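Local coordinates for cell division control protein 4 (Saccharomyces cerevisiae, PDB 3V7D), which recognises phosphorylated target proteins, among them the CDK inhibitor SIC1, as the substrate-binding F-box and WD40 subunit of an SCF E3 ubiquitin ligase, at residues L18-S23 with N46-K51; V185-I190 with C195-E200; D362-S367 with S383-Y388. The protein carries 1 engineered substitution. All coordinates share one frame; numbering follows the deposited sequence.

From the N terminus, the chain first builds the helical F-box, where contact 1 closes a loop of 22 mostly helical residues and brings two helices together at the surface. Further along it enters the WD40 beta-propeller. Contact 2 is a tight hairpin, only four residues long in its connection, between the neighbouring strands 185-189 and 194-199 of one blade. Contact 3, in a later blade, closes a loop of 15 residues that holds strand 373-378, and reaches across that strand. The three follow one another in series, with none nesting or crossing. Centres of contacts 1 and 2 lie about 55 Å apart, on opposite sides of the chain's centre; those of contacts 2 and 3, about 37 Å.

Contact 1. Residues L18-S23 with N46-K51; sequences LPFEIS and NKIIRK
The carbonyl oxygen of Ile48 has two close neighbours, neither of them a strong donor. Phe20 brings CE1 to 3.5 Å from Ile48 O, the oxygen at the ring edge and in its plane, and Lys51 N adds a weak backbone bond of 3.3 Å to Ile48 O. The edge of an aromatic ring carries slightly positive hydrogens, which makes phenylalanine a tolerable neighbour for a carbonyl at a helix end. No hydrogen bond spans the two segments; the rest is apolar. Lys51 lays its aliphatic stem against the ring, CD lying 3.6 Å from Phe20 CE1, while Ile48 offers its CG2 methyl to the same CE1 at 4.0 Å. The ring gets there because Phe20 holds CG opposite its backbone nitrogen (chi1 175°), throwing the phenyl out from the first turn of its helix. Pro19 stands at the N-cap; its ring stiffens the entry to the helix but offers no capping side chain, and its O accepts the amide of Ser23. Just past the end of the other helix, Arg50 NH1 reaches back one turn to Asn46 OD1 over 3.0 Å, nearly straight at 167° and in both the carbonyl and guanidinium planes. Both segments belong to the F-box, and another protein chain packs on Leu18 and Ile22, consistent with the docking of F-boxes on Skp1. Ile49 turns away to pack on Ile35 and Leu39 of helix 32-39 and on Phe27 of helix 20-27, while helix 87-106 bonds Lys51 O through Gln88 and salt-bridges Arg50 through Asp89, just beyond helix 43-49.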
# COMPACT_ATOMS: atom_id res chain seq x y z
N LEU B 18 13.00 29.40 -15.56
CA LEU B 18 13.64 29.01 -14.30
C LEU B 18 14.51 27.76 -14.48
O LEU B 18 14.29 26.98 -15.40
CB LEU B 18 12.58 28.76 -13.22
CG LEU B 18 11.92 30.01 -12.65
CD1 LEU B 18 10.68 29.63 -11.85
CD2 LEU B 18 12.90 30.79 -11.79
N PRO B 19 15.51 27.59 -13.60
CA PRO B 19 16.29 26.35 -13.62
C PRO B 19 15.39 25.15 -13.35
O PRO B 19 14.42 25.28 -12.62
CB PRO B 19 17.28 26.54 -12.46
CG PRO B 19 17.41 28.03 -12.33
CD PRO B 19 16.04 28.56 -12.63
N PHE B 20 15.73 24.01 -13.96
CA PHE B 20 14.90 22.81 -13.91
C PHE B 20 14.42 22.41 -12.51
O PHE B 20 13.24 22.12 -12.31
CB PHE B 20 15.64 21.64 -14.57
CG PHE B 20 14.92 20.32 -14.47
CD1 PHE B 20 13.80 20.06 -15.25
CD2 PHE B 20 15.36 19.34 -13.60
CE1 PHE B 20 13.13 18.85 -15.16
CE2 PHE B 20 14.70 18.12 -13.50
CZ PHE B 20 13.58 17.88 -14.29
N GLU B 21 15.34 22.38 -11.55
CA GLU B 21 15.00 21.97 -10.19
C GLU B 21 13.94 22.87 -9.56
O GLU B 21 13.09 22.41 -8.80
CB GLU B 21 16.26 21.92 -9.31
CG GLU B 21 17.34 20.98 -9.82
CD GLU B 21 16.91 19.52 -9.82
OE1 GLU B 21 15.99 19.16 -9.05
OE2 GLU B 21 17.49 18.72 -10.59
N ILE B 22 13.99 24.16 -9.89
CA ILE B 22 13.03 25.12 -9.36
C ILE B 22 11.65 24.97 -9.98
O ILE B 22 10.63 25.03 -9.29
CB ILE B 22 13.54 26.56 -9.50
CG1 ILE B 22 14.85 26.73 -8.72
CG2 ILE B 22 12.49 27.55 -9.00
CD1 ILE B 22 15.38 28.14 -8.72
N SER B 23 11.60 24.75 -11.29
CA SER B 23 10.32 24.52 -11.96
C SER B 23 9.73 23.21 -11.47
O SER B 23 8.52 23.04 -11.40
CB SER B 23 10.49 24.49 -13.48
OG SER B 23 10.79 25.78 -13.98
N ASN B 46 5.94 19.98 -21.61
CA ASN B 46 5.74 18.54 -21.73
C ASN B 46 7.05 17.82 -21.44
O ASN B 46 7.08 16.83 -20.70
CB ASN B 46 5.24 18.19 -23.13
CG ASN B 46 4.81 16.74 -23.26
OD1 ASN B 46 5.62 15.87 -23.59
ND2 ASN B 46 3.54 16.48 -23.01
N LYS B 47 8.14 18.33 -22.02
CA LYS B 47 9.45 17.73 -21.85
C LYS B 47 9.91 17.81 -20.39
O LYS B 47 10.39 16.83 -19.82
CB LYS B 47 10.47 18.41 -22.77
CG LYS B 47 11.80 17.67 -22.88
CD LYS B 47 12.83 18.51 -23.63
CE LYS B 47 12.49 18.64 -25.11
NZ LYS B 47 12.74 17.38 -25.86
N ILE B 48 9.75 18.99 -19.79
CA ILE B 48 10.16 19.22 -18.41
C ILE B 48 9.47 18.27 -17.41
O ILE B 48 10.12 17.69 -16.54
CB ILE B 48 9.90 20.69 -17.99
CG1 ILE B 48 10.89 21.62 -18.69
CG2 ILE B 48 9.98 20.85 -16.49
CD1 ILE B 48 10.64 23.09 -18.41
N ILE B 49 8.16 18.11 -17.55
CA ILE B 49 7.39 17.26 -16.65
C ILE B 49 7.74 15.78 -16.79
O ILE B 49 7.91 15.07 -15.79
CB ILE B 49 5.88 17.46 -16.87
CG1 ILE B 49 5.47 18.88 -16.47
CG2 ILE B 49 5.08 16.42 -16.09
CD1 ILE B 49 4.07 19.26 -16.89
N ARG B 50 7.87 15.31 -18.02
CA ARG B 50 8.16 13.90 -18.27
C ARG B 50 9.62 13.55 -18.01
O ARG B 50 10.06 12.44 -18.27
CB ARG B 50 7.76 13.53 -19.70
CG ARG B 50 6.27 13.72 -19.96
CD ARG B 50 5.94 13.59 -21.43
NE ARG B 50 6.28 12.28 -21.96
CZ ARG B 50 6.33 11.99 -23.26
NH1 ARG B 50 6.06 12.92 -24.16
NH2 ARG B 50 6.66 10.76 -23.65
N LYS B 51 10.36 14.51 -17.48
CA LYS B 51 11.78 14.35 -17.23
C LYS B 51 12.02 13.78 -15.83
O LYS B 51 12.96 13.01 -15.62
CB LYS B 51 12.47 15.71 -17.35
CG LYS B 51 13.76 15.74 -18.12
CD LYS B 51 14.27 17.18 -18.17
CE LYS B 51 15.57 17.33 -18.92
NZ LYS B 51 15.39 17.26 -20.40

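Contact 2. Residues V185-I190 with C195-E200; sequences VRVWDI and CTHVFE. Unlike the reference sequence in segment 195-200: Glu200 (reference Lys).
Val187 and His197 face each other across the strands, and Val187 N donates to His197 O over 2.9 Å. In return Val187 O collects more than one donor. Thr196 N, at 2.8 Å from Val187 O, is the firm one. His197 N, at 3.4 Å from the same Val187 O, is weak. The Thr196 hydroxyl is a doubtful third, since its OG1 also lies 2.9 Å from His197 ND1, where either atom could be the donor. Two residues set against one make this a classic beta bulge. Beyond it the pairing is regular: Val185 and Phe199 exchange both backbone bonds, the shorter being Phe199 N to Val185 O at 2.7 Å, nearly straight at 169°. The strands are the third and fourth of a WD40 propeller blade, so their outward backbone groups find partners on further strands, Arg186 on Ser178 and Trp188 on Leu176, Thr196 and Val198 on Leu251. Trp188 NE1 bonds to Ser178 OG, the tryptophan-serine link familiar from WD40 blades, while Cys195 lays CB over a face of the indole, 3.8 Å from the centroid of its six-membered ring. Cysteine is small enough to lie close against so large a ring, and its SG, 4.5 Å from the same centroid, adds a sulfur-aromatic contact. Arg186, extended from CG to NE, runs alongside Val198, whose CG1 sits 3.9 Å above the centre of the guanidinium plane; the charge is met by a salt bridge from NH1 to Asp182. A leucine in place of Arg186 would probably cost Asp182 this salt bridge and leave Val198 without the flat group it lies against. Asp189 OD1 accepts Lys192 N, tying down the start of the turn.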
# COMPACT_ATOMS: atom_id res chain seq x y z
N VAL B 185 -0.66 -32.59 3.37
CA VAL B 185 -0.30 -31.33 2.75
C VAL B 185 -0.07 -31.63 1.27
O VAL B 185 0.72 -32.51 0.92
CB VAL B 185 0.99 -30.76 3.35
CG1 VAL B 185 1.36 -29.46 2.68
CG2 VAL B 185 0.84 -30.57 4.86
N ARG B 186 -0.77 -30.91 0.40
CA ARG B 186 -0.68 -31.19 -1.03
C ARG B 186 -0.15 -30.01 -1.84
O ARG B 186 -0.52 -28.86 -1.61
CB ARG B 186 -2.04 -31.64 -1.56
CG ARG B 186 -2.34 -33.12 -1.35
CD ARG B 186 -3.71 -33.47 -1.89
NE ARG B 186 -3.92 -34.91 -2.03
CZ ARG B 186 -4.32 -35.70 -1.04
NH1 ARG B 186 -4.55 -35.21 0.16
NH2 ARG B 186 -4.48 -37.00 -1.26
N VAL B 187 0.71 -30.32 -2.80
CA VAL B 187 1.24 -29.33 -3.73
C VAL B 187 0.57 -29.54 -5.08
O VAL B 187 0.48 -30.67 -5.55
CB VAL B 187 2.77 -29.48 -3.89
CG1 VAL B 187 3.30 -28.43 -4.86
CG2 VAL B 187 3.46 -29.37 -2.54
N TRP B 188 0.11 -28.46 -5.69
CA TRP B 188 -0.62 -28.56 -6.95
C TRP B 188 0.02 -27.70 -8.03
O TRP B 188 0.60 -26.65 -7.75
CB TRP B 188 -2.08 -28.12 -6.76
CG TRP B 188 -2.79 -28.77 -5.62
CD1 TRP B 188 -2.65 -28.47 -4.29
CD2 TRP B 188 -3.79 -29.79 -5.70
NE1 TRP B 188 -3.49 -29.26 -3.54
CE2 TRP B 188 -4.20 -30.08 -4.38
CE3 TRP B 188 -4.37 -30.50 -6.76
CZ2 TRP B 188 -5.16 -31.05 -4.10
CZ3 TRP B 188 -5.32 -31.46 -6.47
CH2 TRP B 188 -5.71 -31.72 -5.15
N ASP B 189 -0.11 -28.15 -9.28
CA ASP B 189 0.29 -27.35 -10.43
C ASP B 189 -0.97 -27.05 -11.24
O ASP B 189 -1.55 -27.95 -11.84
CB ASP B 189 1.31 -28.11 -11.28
CG ASP B 189 1.87 -27.26 -12.42
OD1 ASP B 189 1.09 -26.61 -13.16
OD2 ASP B 189 3.11 -27.24 -12.58
N ILE B 190 -1.38 -25.78 -11.25
CA ILE B 190 -2.58 -25.37 -11.96
C ILE B 190 -2.49 -25.66 -13.46
O ILE B 190 -3.45 -26.14 -14.07
CB ILE B 190 -2.88 -23.88 -11.74
CG1 ILE B 190 -3.27 -23.63 -10.28
CG2 ILE B 190 -4.01 -23.41 -12.64
CD1 ILE B 190 -3.56 -22.18 -9.95
N CYS B 195 -2.43 -32.68 -8.82
CA CYS B 195 -1.59 -32.67 -7.63
C CYS B 195 -0.23 -33.28 -7.97
O CYS B 195 -0.16 -34.32 -8.62
CB CYS B 195 -2.25 -33.47 -6.51
SG CYS B 195 -1.25 -33.59 -5.01
N THR B 196 0.84 -32.63 -7.54
CA THR B 196 2.18 -33.13 -7.83
C THR B 196 2.81 -33.84 -6.63
O THR B 196 3.61 -34.76 -6.79
CB THR B 196 3.13 -32.02 -8.33
OG1 THR B 196 3.14 -30.94 -7.39
CG2 THR B 196 2.68 -31.51 -9.69
N HIS B 197 2.44 -33.41 -5.42
CA HIS B 197 3.00 -33.99 -4.21
C HIS B 197 1.95 -34.12 -3.10
O HIS B 197 1.15 -33.20 -2.89
CB HIS B 197 4.18 -33.16 -3.69
CG HIS B 197 5.28 -32.98 -4.69
ND1 HIS B 197 5.18 -32.11 -5.76
CD2 HIS B 197 6.51 -33.54 -4.77
CE1 HIS B 197 6.30 -32.16 -6.46
NE2 HIS B 197 7.12 -33.02 -5.88
N VAL B 198 1.97 -35.24 -2.40
CA VAL B 198 1.17 -35.41 -1.19
C VAL B 198 2.08 -35.70 -0.01
O VAL B 198 2.69 -36.77 0.06
CB VAL B 198 0.14 -36.55 -1.33
CG1 VAL B 198 -0.67 -36.68 -0.05
CG2 VAL B 198 -0.76 -36.31 -2.53
N PHE B 199 2.18 -34.75 0.92
CA PHE B 199 3.04 -34.91 2.09
C PHE B 199 2.24 -35.34 3.31
O PHE B 199 1.38 -34.60 3.80
CB PHE B 199 3.78 -33.61 2.41
CG PHE B 199 4.73 -33.16 1.33
CD1 PHE B 199 5.19 -34.05 0.38
CD2 PHE B 199 5.15 -31.84 1.27
CE1 PHE B 199 6.06 -33.63 -0.62
CE2 PHE B 199 6.02 -31.41 0.29
CZ PHE B 199 6.47 -32.31 -0.66
N GLU B 200 2.52 -36.54 3.81
CA GLU B 200 1.89 -37.02 5.03
C GLU B 200 2.86 -36.84 6.19
O GLU B 200 4.06 -36.68 5.99
CB GLU B 200 1.45 -38.48 4.89
CG GLU B 200 0.46 -38.71 3.76
CD GLU B 200 -0.08 -40.13 3.72
OE1 GLU B 200 0.09 -40.87 4.71
OE2 GLU B 200 -0.69 -40.51 2.69

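Contact 3. Residues D362-S367 with S383-Y388; sequences DKFLVS and SRKFSY
Phe386 points the edge of its ring into a face of Phe364, a T-shaped pair with planes at 78° and centroids 5.1 Å apart. Its CE2 stands 3.7 Å above the plane of the Phe364 ring, over the centre, while Lys363 CG lies against the opposite face. Phe386 takes the less common first torsion, CG tucked between backbone nitrogen and carbonyl carbon (chi1 58°), which swings the ring inward and sets CZ 3.8 Å from Val366 CG2. Leu419 packs on both phenylalanines. The strands are second and fourth in their WD40 blade, parallel in sense with 373-378 between them; a classic bulge, Lys385 and Phe386 opposite Gly376, turns both side chains toward Phe364.

Toward solvent the packing thins. Lys385 gives only its stem, CB lying 3.7 Å from Phe364 CE1, then bends at chi2 and chi3 and carries its amine away; lysine suits such a border, since its methylenes can pack while the charged end reaches toward solvent. Its NZ lies 6.6 Å from the like-charged Lys363 NZ. No hydrogen bond joins the two strands directly; backbone bonds run through strand 373-378, so the direct contact probably rests on apolar burial and the weak electrostatics of edge on face.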
# COMPACT_ATOMS: atom_id res chain seq x y z
N ASP B 362 0.37 -0.94 4.66
CA ASP B 362 1.52 -0.08 4.90
C ASP B 362 1.32 0.89 6.07
O ASP B 362 2.25 1.15 6.83
CB ASP B 362 1.90 0.71 3.64
CG ASP B 362 2.58 -0.14 2.59
OD1 ASP B 362 3.30 -1.09 2.97
OD2 ASP B 362 2.40 0.13 1.38
N LYS B 363 0.10 1.41 6.24
CA LYS B 363 -0.14 2.39 7.29
C LYS B 363 -1.12 1.95 8.38
O LYS B 363 -1.18 2.56 9.45
CB LYS B 363 -0.55 3.74 6.70
CG LYS B 363 -1.93 3.77 6.09
CD LYS B 363 -2.18 5.08 5.35
CE LYS B 363 -2.30 6.26 6.30
NZ LYS B 363 -2.81 7.49 5.62
N PHE B 364 -1.88 0.89 8.13
CA PHE B 364 -2.90 0.46 9.10
C PHE B 364 -2.73 -0.98 9.56
O PHE B 364 -2.57 -1.89 8.75
CB PHE B 364 -4.31 0.58 8.50
CG PHE B 364 -4.69 1.97 8.09
CD1 PHE B 364 -4.65 3.01 9.00
CD2 PHE B 364 -5.14 2.22 6.80
CE1 PHE B 364 -5.03 4.29 8.62
CE2 PHE B 364 -5.52 3.49 6.41
CZ PHE B 364 -5.47 4.53 7.33
N LEU B 365 -2.77 -1.20 10.87
CA LEU B 365 -3.09 -2.52 11.40
C LEU B 365 -4.60 -2.54 11.55
O LEU B 365 -5.18 -1.62 12.13
CB LEU B 365 -2.44 -2.76 12.77
CG LEU B 365 -2.88 -4.04 13.49
CD1 LEU B 365 -2.45 -5.30 12.73
CD2 LEU B 365 -2.36 -4.08 14.93
N VAL B 366 -5.25 -3.56 11.00
CA VAL B 366 -6.71 -3.63 11.07
C VAL B 366 -7.18 -4.91 11.74
O VAL B 366 -6.67 -5.99 11.45
CB VAL B 366 -7.36 -3.50 9.68
CG1 VAL B 366 -8.87 -3.33 9.80
CG2 VAL B 366 -6.76 -2.33 8.92
N SER B 367 -8.15 -4.78 12.64
CA SER B 367 -8.65 -5.92 13.39
C SER B 367 -10.18 -5.96 13.38
O SER B 367 -10.84 -4.91 13.35
CB SER B 367 -8.16 -5.86 14.83
OG SER B 367 -8.60 -4.66 15.46
N SER B 383 -1.91 4.17 17.35
CA SER B 383 -2.94 5.13 17.69
C SER B 383 -4.19 4.80 16.87
O SER B 383 -4.10 4.18 15.81
CB SER B 383 -2.48 6.57 17.41
OG SER B 383 -2.30 6.80 16.02
N ARG B 384 -5.35 5.21 17.37
CA ARG B 384 -6.62 4.87 16.75
C ARG B 384 -6.87 5.68 15.48
O ARG B 384 -6.89 6.91 15.52
CB ARG B 384 -7.76 5.07 17.75
CG ARG B 384 -7.69 4.10 18.92
CD ARG B 384 -8.76 4.39 19.97
NE ARG B 384 -8.67 3.46 21.10
CZ ARG B 384 -9.41 2.36 21.23
NH1 ARG B 384 -10.32 2.06 20.30
NH2 ARG B 384 -9.26 1.57 22.28
N LYS B 385 -7.07 5.00 14.36
CA LYS B 385 -7.26 5.69 13.09
C LYS B 385 -8.70 5.63 12.61
O LYS B 385 -9.23 6.62 12.11
CB LYS B 385 -6.33 5.13 12.01
CG LYS B 385 -4.88 5.08 12.43
CD LYS B 385 -4.38 6.45 12.88
CE LYS B 385 -4.29 7.41 11.71
NZ LYS B 385 -3.47 8.60 12.08
N PHE B 386 -9.33 4.47 12.75
CA PHE B 386 -10.74 4.34 12.40
C PHE B 386 -11.48 3.26 13.18
O PHE B 386 -10.87 2.37 13.77
CB PHE B 386 -10.94 4.18 10.88
CG PHE B 386 -10.23 2.99 10.27
CD1 PHE B 386 -10.77 1.71 10.34
CD2 PHE B 386 -9.04 3.16 9.58
CE1 PHE B 386 -10.13 0.63 9.77
CE2 PHE B 386 -8.39 2.08 9.00
CZ PHE B 386 -8.94 0.81 9.10
N SER B 387 -12.80 3.35 13.17
CA SER B 387 -13.64 2.43 13.91
C SER B 387 -14.94 2.21 13.13
O SER B 387 -15.61 3.17 12.75
CB SER B 387 -13.95 3.00 15.29
OG SER B 387 -14.85 2.16 16.00
N TYR B 388 -15.28 0.94 12.89
CA TYR B 388 -16.52 0.62 12.19
C TYR B 388 -17.27 -0.51 12.87
O TYR B 388 -16.69 -1.29 13.62
CB TYR B 388 -16.24 0.25 10.73
CG TYR B 388 -15.66 1.38 9.90
CD1 TYR B 388 -16.45 2.46 9.51
CD2 TYR B 388 -14.33 1.37 9.52
CE1 TYR B 388 -15.92 3.49 8.76
CE2 TYR B 388 -13.79 2.39 8.77
CZ TYR B 388 -14.58 3.45 8.39
OH TYR B 388 -14.04 4.47 7.64